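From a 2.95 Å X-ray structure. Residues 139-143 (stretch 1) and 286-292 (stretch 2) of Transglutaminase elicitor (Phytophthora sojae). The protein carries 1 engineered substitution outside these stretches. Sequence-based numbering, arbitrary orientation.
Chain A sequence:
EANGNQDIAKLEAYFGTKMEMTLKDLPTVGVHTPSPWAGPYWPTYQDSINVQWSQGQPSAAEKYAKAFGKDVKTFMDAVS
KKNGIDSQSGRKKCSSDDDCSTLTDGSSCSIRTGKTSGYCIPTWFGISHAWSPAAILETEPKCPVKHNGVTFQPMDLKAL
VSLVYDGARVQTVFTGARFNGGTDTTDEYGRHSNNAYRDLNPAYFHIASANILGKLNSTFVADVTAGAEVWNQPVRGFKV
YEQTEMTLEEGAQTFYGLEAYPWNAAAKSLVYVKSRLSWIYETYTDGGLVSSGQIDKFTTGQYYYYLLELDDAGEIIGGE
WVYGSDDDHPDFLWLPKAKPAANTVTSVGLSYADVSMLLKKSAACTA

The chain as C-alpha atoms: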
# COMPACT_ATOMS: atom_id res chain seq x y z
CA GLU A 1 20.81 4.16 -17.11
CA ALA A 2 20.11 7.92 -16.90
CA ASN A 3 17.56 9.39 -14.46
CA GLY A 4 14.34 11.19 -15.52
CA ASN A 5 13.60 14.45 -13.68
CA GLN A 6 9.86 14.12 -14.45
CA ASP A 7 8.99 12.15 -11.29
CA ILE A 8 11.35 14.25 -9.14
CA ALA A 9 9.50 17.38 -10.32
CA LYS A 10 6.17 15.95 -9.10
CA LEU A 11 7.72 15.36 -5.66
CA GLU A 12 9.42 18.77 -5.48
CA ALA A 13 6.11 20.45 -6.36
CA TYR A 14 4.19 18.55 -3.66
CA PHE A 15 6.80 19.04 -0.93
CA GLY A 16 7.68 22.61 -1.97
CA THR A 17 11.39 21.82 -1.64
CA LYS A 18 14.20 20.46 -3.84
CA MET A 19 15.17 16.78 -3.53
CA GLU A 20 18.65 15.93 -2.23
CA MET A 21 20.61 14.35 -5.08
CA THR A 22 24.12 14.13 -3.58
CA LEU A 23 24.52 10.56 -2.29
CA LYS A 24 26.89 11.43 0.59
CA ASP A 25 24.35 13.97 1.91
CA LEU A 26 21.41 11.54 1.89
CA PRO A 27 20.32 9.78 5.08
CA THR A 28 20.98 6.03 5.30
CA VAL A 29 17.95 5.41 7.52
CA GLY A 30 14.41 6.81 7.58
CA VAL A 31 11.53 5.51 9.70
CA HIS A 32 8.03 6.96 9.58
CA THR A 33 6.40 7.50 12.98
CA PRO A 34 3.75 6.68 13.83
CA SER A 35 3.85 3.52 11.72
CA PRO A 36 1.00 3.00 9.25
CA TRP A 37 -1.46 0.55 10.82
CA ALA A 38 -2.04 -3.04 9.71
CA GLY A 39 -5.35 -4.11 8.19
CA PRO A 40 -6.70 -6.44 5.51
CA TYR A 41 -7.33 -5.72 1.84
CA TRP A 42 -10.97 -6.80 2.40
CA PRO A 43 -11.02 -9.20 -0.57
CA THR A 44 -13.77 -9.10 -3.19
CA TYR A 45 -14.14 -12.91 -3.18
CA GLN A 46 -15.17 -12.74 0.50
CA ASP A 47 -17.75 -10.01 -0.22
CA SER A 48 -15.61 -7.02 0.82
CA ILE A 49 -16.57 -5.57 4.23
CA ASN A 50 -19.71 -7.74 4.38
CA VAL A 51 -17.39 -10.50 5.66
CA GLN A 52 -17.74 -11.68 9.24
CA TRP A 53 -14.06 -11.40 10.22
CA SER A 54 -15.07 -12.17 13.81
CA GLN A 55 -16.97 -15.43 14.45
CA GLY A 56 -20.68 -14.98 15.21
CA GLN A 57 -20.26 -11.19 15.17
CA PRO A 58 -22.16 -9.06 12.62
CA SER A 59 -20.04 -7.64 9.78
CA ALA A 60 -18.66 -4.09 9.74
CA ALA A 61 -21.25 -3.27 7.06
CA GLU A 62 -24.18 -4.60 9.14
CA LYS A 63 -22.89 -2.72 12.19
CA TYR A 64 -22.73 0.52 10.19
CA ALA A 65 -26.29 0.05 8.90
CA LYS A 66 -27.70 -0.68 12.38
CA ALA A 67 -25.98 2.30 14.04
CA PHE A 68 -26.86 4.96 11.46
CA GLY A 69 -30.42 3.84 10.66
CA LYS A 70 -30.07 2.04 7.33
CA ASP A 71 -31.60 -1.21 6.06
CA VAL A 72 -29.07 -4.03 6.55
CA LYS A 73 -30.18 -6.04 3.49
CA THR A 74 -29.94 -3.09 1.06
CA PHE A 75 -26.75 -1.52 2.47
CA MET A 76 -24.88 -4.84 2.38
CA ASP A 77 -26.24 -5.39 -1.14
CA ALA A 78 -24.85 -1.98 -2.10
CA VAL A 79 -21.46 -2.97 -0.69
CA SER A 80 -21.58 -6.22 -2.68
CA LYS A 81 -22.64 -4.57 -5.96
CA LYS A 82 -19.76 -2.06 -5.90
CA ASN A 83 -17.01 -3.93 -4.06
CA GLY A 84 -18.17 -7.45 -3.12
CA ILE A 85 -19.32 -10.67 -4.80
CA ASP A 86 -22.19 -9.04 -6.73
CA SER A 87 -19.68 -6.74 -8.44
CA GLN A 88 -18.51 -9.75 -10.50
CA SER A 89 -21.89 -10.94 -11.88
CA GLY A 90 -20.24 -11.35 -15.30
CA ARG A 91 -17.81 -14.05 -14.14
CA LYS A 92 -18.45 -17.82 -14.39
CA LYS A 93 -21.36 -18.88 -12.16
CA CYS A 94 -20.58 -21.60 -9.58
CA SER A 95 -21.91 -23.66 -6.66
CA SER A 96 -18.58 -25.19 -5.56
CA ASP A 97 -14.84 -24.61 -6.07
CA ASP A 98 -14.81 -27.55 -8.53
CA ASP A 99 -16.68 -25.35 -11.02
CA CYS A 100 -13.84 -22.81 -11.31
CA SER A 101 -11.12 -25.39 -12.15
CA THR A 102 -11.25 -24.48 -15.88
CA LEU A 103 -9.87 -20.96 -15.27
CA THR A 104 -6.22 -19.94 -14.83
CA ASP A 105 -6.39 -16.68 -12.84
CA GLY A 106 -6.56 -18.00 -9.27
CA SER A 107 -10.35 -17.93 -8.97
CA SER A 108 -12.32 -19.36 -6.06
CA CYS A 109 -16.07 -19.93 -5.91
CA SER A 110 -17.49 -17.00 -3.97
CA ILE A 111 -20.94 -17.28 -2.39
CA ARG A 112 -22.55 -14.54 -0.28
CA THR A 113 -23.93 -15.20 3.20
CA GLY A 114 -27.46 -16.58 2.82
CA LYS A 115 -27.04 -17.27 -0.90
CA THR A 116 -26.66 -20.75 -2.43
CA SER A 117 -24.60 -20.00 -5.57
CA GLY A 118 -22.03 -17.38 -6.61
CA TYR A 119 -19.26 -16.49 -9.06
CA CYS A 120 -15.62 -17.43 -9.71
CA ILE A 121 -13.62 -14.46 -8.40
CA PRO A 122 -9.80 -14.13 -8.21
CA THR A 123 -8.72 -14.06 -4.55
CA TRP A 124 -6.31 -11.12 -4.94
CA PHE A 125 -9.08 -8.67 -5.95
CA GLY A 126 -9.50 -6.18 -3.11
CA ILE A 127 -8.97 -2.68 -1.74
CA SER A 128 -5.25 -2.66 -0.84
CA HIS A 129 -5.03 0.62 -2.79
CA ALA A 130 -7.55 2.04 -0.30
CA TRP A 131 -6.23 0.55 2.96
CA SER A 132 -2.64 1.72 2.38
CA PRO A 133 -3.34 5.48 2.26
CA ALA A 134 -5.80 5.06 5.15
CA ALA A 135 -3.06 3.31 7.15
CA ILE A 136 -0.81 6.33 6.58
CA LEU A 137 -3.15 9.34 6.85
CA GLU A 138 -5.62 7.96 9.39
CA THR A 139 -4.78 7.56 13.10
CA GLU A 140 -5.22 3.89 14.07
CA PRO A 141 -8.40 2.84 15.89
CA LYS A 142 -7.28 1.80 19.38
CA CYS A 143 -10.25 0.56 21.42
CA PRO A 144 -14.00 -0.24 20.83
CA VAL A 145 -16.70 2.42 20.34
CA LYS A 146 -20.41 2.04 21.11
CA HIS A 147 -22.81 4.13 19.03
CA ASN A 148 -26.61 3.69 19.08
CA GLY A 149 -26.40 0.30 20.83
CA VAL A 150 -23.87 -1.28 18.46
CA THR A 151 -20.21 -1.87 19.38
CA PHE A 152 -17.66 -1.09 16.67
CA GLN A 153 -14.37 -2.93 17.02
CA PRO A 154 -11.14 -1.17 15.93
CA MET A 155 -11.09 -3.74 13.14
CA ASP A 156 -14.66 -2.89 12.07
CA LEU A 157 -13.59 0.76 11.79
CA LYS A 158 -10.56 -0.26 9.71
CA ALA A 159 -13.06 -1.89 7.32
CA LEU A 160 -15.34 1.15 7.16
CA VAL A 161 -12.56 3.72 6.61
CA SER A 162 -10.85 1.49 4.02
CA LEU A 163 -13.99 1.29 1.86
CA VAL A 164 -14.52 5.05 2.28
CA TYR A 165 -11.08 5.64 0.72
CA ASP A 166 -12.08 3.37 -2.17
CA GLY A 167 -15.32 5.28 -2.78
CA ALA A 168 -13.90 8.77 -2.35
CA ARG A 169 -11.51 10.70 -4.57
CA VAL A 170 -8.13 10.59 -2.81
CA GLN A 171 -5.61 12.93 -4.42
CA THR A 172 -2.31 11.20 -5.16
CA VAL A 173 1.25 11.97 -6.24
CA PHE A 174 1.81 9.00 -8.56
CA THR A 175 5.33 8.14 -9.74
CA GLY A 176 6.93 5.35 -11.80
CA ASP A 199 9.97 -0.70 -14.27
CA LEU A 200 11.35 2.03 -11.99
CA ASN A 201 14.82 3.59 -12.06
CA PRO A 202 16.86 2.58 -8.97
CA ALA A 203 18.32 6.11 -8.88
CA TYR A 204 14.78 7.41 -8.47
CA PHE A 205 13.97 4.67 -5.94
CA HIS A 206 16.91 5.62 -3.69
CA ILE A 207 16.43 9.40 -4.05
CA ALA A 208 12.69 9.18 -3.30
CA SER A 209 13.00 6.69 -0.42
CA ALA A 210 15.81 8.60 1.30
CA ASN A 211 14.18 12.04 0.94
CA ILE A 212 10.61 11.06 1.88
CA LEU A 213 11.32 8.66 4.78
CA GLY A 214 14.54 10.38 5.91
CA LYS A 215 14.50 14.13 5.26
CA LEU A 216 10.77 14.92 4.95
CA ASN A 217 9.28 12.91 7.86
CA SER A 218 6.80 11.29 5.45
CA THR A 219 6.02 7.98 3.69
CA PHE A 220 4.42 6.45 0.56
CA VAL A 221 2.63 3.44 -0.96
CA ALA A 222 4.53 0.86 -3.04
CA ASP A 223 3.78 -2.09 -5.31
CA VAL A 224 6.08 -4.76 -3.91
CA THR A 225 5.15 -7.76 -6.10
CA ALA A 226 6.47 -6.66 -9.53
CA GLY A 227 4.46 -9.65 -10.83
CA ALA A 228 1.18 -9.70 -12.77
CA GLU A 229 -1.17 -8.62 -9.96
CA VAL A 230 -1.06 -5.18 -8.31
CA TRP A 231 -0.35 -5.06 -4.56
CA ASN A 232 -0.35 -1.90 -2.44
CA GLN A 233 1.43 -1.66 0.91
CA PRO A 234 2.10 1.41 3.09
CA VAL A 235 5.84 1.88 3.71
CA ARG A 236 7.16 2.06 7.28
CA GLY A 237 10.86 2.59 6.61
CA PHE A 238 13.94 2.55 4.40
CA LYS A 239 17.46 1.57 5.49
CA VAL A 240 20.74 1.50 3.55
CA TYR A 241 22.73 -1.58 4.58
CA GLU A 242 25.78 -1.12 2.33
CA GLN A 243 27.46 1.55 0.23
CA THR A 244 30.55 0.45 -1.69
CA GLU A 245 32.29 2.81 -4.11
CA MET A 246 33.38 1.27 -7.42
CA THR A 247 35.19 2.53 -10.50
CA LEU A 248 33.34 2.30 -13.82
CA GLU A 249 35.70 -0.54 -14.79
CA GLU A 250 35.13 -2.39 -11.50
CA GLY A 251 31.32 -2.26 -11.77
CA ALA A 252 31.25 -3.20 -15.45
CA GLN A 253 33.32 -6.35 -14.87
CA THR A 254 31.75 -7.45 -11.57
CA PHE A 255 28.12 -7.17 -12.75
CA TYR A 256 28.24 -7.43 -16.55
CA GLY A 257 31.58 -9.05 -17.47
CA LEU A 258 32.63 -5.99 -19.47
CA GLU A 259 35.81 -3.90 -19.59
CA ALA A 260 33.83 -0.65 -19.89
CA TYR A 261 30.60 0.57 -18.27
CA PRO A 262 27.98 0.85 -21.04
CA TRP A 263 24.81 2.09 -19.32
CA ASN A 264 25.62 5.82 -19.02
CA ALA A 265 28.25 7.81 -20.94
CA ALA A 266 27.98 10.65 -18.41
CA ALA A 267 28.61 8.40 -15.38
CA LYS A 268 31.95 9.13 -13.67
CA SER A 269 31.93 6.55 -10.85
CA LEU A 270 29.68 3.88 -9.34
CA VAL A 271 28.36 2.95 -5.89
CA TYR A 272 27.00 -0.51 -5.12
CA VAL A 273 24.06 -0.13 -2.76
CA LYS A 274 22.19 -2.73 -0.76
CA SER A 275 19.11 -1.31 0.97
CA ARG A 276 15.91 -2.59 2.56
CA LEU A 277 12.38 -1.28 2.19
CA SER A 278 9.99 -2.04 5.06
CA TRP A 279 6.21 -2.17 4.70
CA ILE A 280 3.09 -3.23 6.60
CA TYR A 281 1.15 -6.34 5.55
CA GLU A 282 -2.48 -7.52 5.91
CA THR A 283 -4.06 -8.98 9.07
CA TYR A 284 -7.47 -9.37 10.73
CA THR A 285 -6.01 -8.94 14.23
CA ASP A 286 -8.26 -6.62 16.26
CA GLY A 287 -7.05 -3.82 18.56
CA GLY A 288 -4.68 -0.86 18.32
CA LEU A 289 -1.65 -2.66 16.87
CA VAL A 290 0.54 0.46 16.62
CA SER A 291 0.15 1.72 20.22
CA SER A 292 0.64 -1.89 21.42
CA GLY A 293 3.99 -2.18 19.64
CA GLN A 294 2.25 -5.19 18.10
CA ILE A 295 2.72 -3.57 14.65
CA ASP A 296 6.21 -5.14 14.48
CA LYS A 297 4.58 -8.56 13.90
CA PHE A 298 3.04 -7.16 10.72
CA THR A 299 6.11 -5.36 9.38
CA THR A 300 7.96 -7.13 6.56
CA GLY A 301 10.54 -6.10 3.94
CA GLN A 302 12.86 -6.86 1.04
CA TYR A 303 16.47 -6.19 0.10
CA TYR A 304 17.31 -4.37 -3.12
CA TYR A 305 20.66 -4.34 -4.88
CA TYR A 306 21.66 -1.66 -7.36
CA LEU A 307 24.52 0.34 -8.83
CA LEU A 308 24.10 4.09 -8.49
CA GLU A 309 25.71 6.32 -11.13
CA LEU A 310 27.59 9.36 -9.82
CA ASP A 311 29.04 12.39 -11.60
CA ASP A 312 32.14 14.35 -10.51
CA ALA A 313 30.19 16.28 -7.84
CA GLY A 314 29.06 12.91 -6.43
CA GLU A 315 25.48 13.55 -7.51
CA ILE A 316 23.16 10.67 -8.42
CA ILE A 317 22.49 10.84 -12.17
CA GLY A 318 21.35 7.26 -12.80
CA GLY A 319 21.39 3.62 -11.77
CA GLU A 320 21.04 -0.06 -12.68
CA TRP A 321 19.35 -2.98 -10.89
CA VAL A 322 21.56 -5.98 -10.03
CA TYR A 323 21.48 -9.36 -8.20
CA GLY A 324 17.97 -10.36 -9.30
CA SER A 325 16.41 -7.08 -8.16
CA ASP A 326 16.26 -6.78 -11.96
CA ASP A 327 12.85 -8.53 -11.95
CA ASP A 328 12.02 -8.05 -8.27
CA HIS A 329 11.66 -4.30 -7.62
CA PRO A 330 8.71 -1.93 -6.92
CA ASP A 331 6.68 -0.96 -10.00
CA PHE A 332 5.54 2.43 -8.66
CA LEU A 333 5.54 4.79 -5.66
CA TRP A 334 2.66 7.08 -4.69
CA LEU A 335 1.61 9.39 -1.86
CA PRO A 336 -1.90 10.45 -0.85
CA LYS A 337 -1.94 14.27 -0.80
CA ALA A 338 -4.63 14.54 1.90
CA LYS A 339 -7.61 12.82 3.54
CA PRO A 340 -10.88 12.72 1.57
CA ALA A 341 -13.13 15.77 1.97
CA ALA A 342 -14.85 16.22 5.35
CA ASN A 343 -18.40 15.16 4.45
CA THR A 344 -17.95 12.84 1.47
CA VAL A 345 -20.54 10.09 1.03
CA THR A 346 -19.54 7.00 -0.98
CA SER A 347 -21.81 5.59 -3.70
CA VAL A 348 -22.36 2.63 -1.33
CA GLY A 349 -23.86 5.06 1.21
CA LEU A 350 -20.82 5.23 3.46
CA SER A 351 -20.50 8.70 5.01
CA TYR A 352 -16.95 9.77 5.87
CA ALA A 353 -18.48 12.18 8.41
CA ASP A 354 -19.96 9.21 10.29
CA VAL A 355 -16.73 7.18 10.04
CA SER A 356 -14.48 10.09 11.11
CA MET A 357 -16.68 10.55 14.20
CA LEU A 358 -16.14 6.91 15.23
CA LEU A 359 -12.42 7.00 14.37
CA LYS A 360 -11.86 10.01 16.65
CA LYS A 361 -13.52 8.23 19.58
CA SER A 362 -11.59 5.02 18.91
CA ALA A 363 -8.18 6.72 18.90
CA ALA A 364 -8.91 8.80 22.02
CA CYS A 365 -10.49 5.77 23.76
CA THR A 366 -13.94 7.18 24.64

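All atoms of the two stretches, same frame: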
# COMPACT_ATOMS: atom_id res chain seq x y z
N THR A 139 -5.20 8.06 11.79
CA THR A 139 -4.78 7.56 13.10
C THR A 139 -5.46 6.22 13.37
O THR A 139 -6.67 6.08 13.14
CB THR A 139 -5.16 8.55 14.23
OG1 THR A 139 -4.64 9.85 13.92
CG2 THR A 139 -4.60 8.10 15.57
N GLU A 140 -4.70 5.24 13.84
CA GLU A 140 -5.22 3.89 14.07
C GLU A 140 -6.30 3.85 15.14
O GLU A 140 -6.14 4.46 16.20
CB GLU A 140 -4.10 2.92 14.44
CG GLU A 140 -4.55 1.46 14.51
CD GLU A 140 -3.50 0.53 15.06
OE1 GLU A 140 -3.40 -0.61 14.54
OE2 GLU A 140 -2.79 0.91 16.01
N PRO A 141 -7.42 3.15 14.86
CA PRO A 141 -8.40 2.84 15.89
C PRO A 141 -7.75 2.03 17.00
O PRO A 141 -7.07 1.04 16.72
CB PRO A 141 -9.43 1.98 15.15
CG PRO A 141 -9.28 2.33 13.74
CD PRO A 141 -7.85 2.66 13.53
N LYS A 142 -7.93 2.46 18.25
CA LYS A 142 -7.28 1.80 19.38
C LYS A 142 -8.21 0.84 20.12
O LYS A 142 -7.92 -0.35 20.24
CB LYS A 142 -6.67 2.83 20.34
CG LYS A 142 -5.50 2.29 21.15
CD LYS A 142 -5.29 3.04 22.46
CE LYS A 142 -4.52 4.35 22.26
NZ LYS A 142 -4.47 5.14 23.53
N CYS A 143 -9.34 1.36 20.61
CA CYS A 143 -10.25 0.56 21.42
C CYS A 143 -11.72 0.74 20.98
O CYS A 143 -12.04 1.73 20.31
CB CYS A 143 -10.05 0.89 22.91
SG CYS A 143 -10.54 2.55 23.39
N ASP A 286 -7.55 -7.76 15.69
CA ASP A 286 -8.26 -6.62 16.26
C ASP A 286 -7.38 -5.87 17.28
O ASP A 286 -6.38 -6.41 17.75
CB ASP A 286 -9.56 -7.08 16.92
CG ASP A 286 -10.55 -5.95 17.15
OD1 ASP A 286 -10.36 -4.84 16.60
OD2 ASP A 286 -11.54 -6.17 17.89
N GLY A 287 -7.76 -4.63 17.58
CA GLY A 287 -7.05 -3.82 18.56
C GLY A 287 -6.12 -2.80 17.93
O GLY A 287 -5.87 -2.83 16.72
N GLY A 288 -5.63 -1.88 18.76
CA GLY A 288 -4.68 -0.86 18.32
C GLY A 288 -3.28 -1.43 18.25
O GLY A 288 -2.52 -1.37 19.22
N LEU A 289 -2.93 -1.97 17.08
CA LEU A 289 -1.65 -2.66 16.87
C LEU A 289 -0.42 -1.75 16.96
O LEU A 289 0.66 -2.21 17.34
CB LEU A 289 -1.66 -3.39 15.53
CG LEU A 289 -2.81 -4.36 15.23
CD1 LEU A 289 -2.83 -4.71 13.76
CD2 LEU A 289 -2.73 -5.62 16.08
N VAL A 290 -0.58 -0.48 16.61
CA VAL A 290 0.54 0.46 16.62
C VAL A 290 0.91 0.89 18.04
O VAL A 290 2.09 0.84 18.42
CB VAL A 290 0.29 1.69 15.70
CG1 VAL A 290 1.37 2.76 15.88
CG2 VAL A 290 0.21 1.26 14.24
N SER A 291 -0.08 1.30 18.83
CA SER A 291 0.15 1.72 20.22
C SER A 291 0.54 0.55 21.13
O SER A 291 1.12 0.77 22.20
CB SER A 291 -1.06 2.47 20.78
OG SER A 291 -2.18 1.61 20.92
N SER A 292 0.23 -0.67 20.71
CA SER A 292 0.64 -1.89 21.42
C SER A 292 2.12 -2.20 21.21
O SER A 292 2.75 -2.87 22.04
CB SER A 292 -0.16 -3.10 20.93
OG SER A 292 -1.54 -2.96 21.20

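The contact between the two stretches is organized around the carboxylate of Glu140, which reaches the backbone amides of Leu289 and Val290, in a short, weakly bonded helical segment. The stronger of its two hydrogen bonds is donated by Val290: the amide N lies 2.7 Å from Glu140 OE2, with an N-H...O angle of 160°. The second, from Leu289 N to Glu140 OE1, is weak despite its length of 2.9 Å, because the angle at hydrogen falls to 127°. Each carboxylate oxygen therefore accepts from a different, consecutive amide. Leu289 N is also 3.1 Å from Glu140 OE2, but the angle is too poor for a hydrogen bond. OE1 is further satisfied by a partner elsewhere in the structure.

The conformation of Glu140 suits this role. Its CA-to-CB bond points toward the second stretch, and chi1 and chi2 are both t, so the side chain is extended and delivers its carboxylate to the amides. The residue is buried and gives up 86 Å² to the other stretch, the largest share of any residue in a contact that buries 281 Å² in all. Glu140 OE2 also lies 3.2 Å from Val290 CB, and Glu140 OE1 3.4 Å from Leu289 CB.

Beyond the carboxylate, the backbones themselves come close. Lys142 and Gly288 form the closest CA pair, at 3.9 Å, and Lys142 O lies 3.1 Å from Gly288 N. Pro141 O makes a CA-H...O contact with Gly288 CA at 3.4 Å, with an angle of 126° at the hydrogen. The absence of a side chain at Gly288 permits this approach: an ideal CB there would lie 2.8 Å from Lys142 CG, a clash. At Gly287 the constraint is local instead, since at its phi/psi of 101/169° a CB would be jammed against the carbonyl oxygen of Asp286.

The aliphatic part of Lys142 packs on Ser291; both residues are exposed, and Lys142 CG lies 3.4 Å from Ser291 OG. Lys142 contributes 58 Å² to the contact, although its CA-to-CB bond points sideways. Within the second stretch, Gly288 O gathers the following turn: it accepts hydrogen bonds from Ser292 N at 3.2 Å and Ser292 OG at 2.7 Å, and a weak one from Ser291 OG at 3.4 Å. These bonds tie the turn together beside the amides that meet Glu140. Thr139, Cys143, Asp286 and Ser292 lose no surface to the opposing stretch.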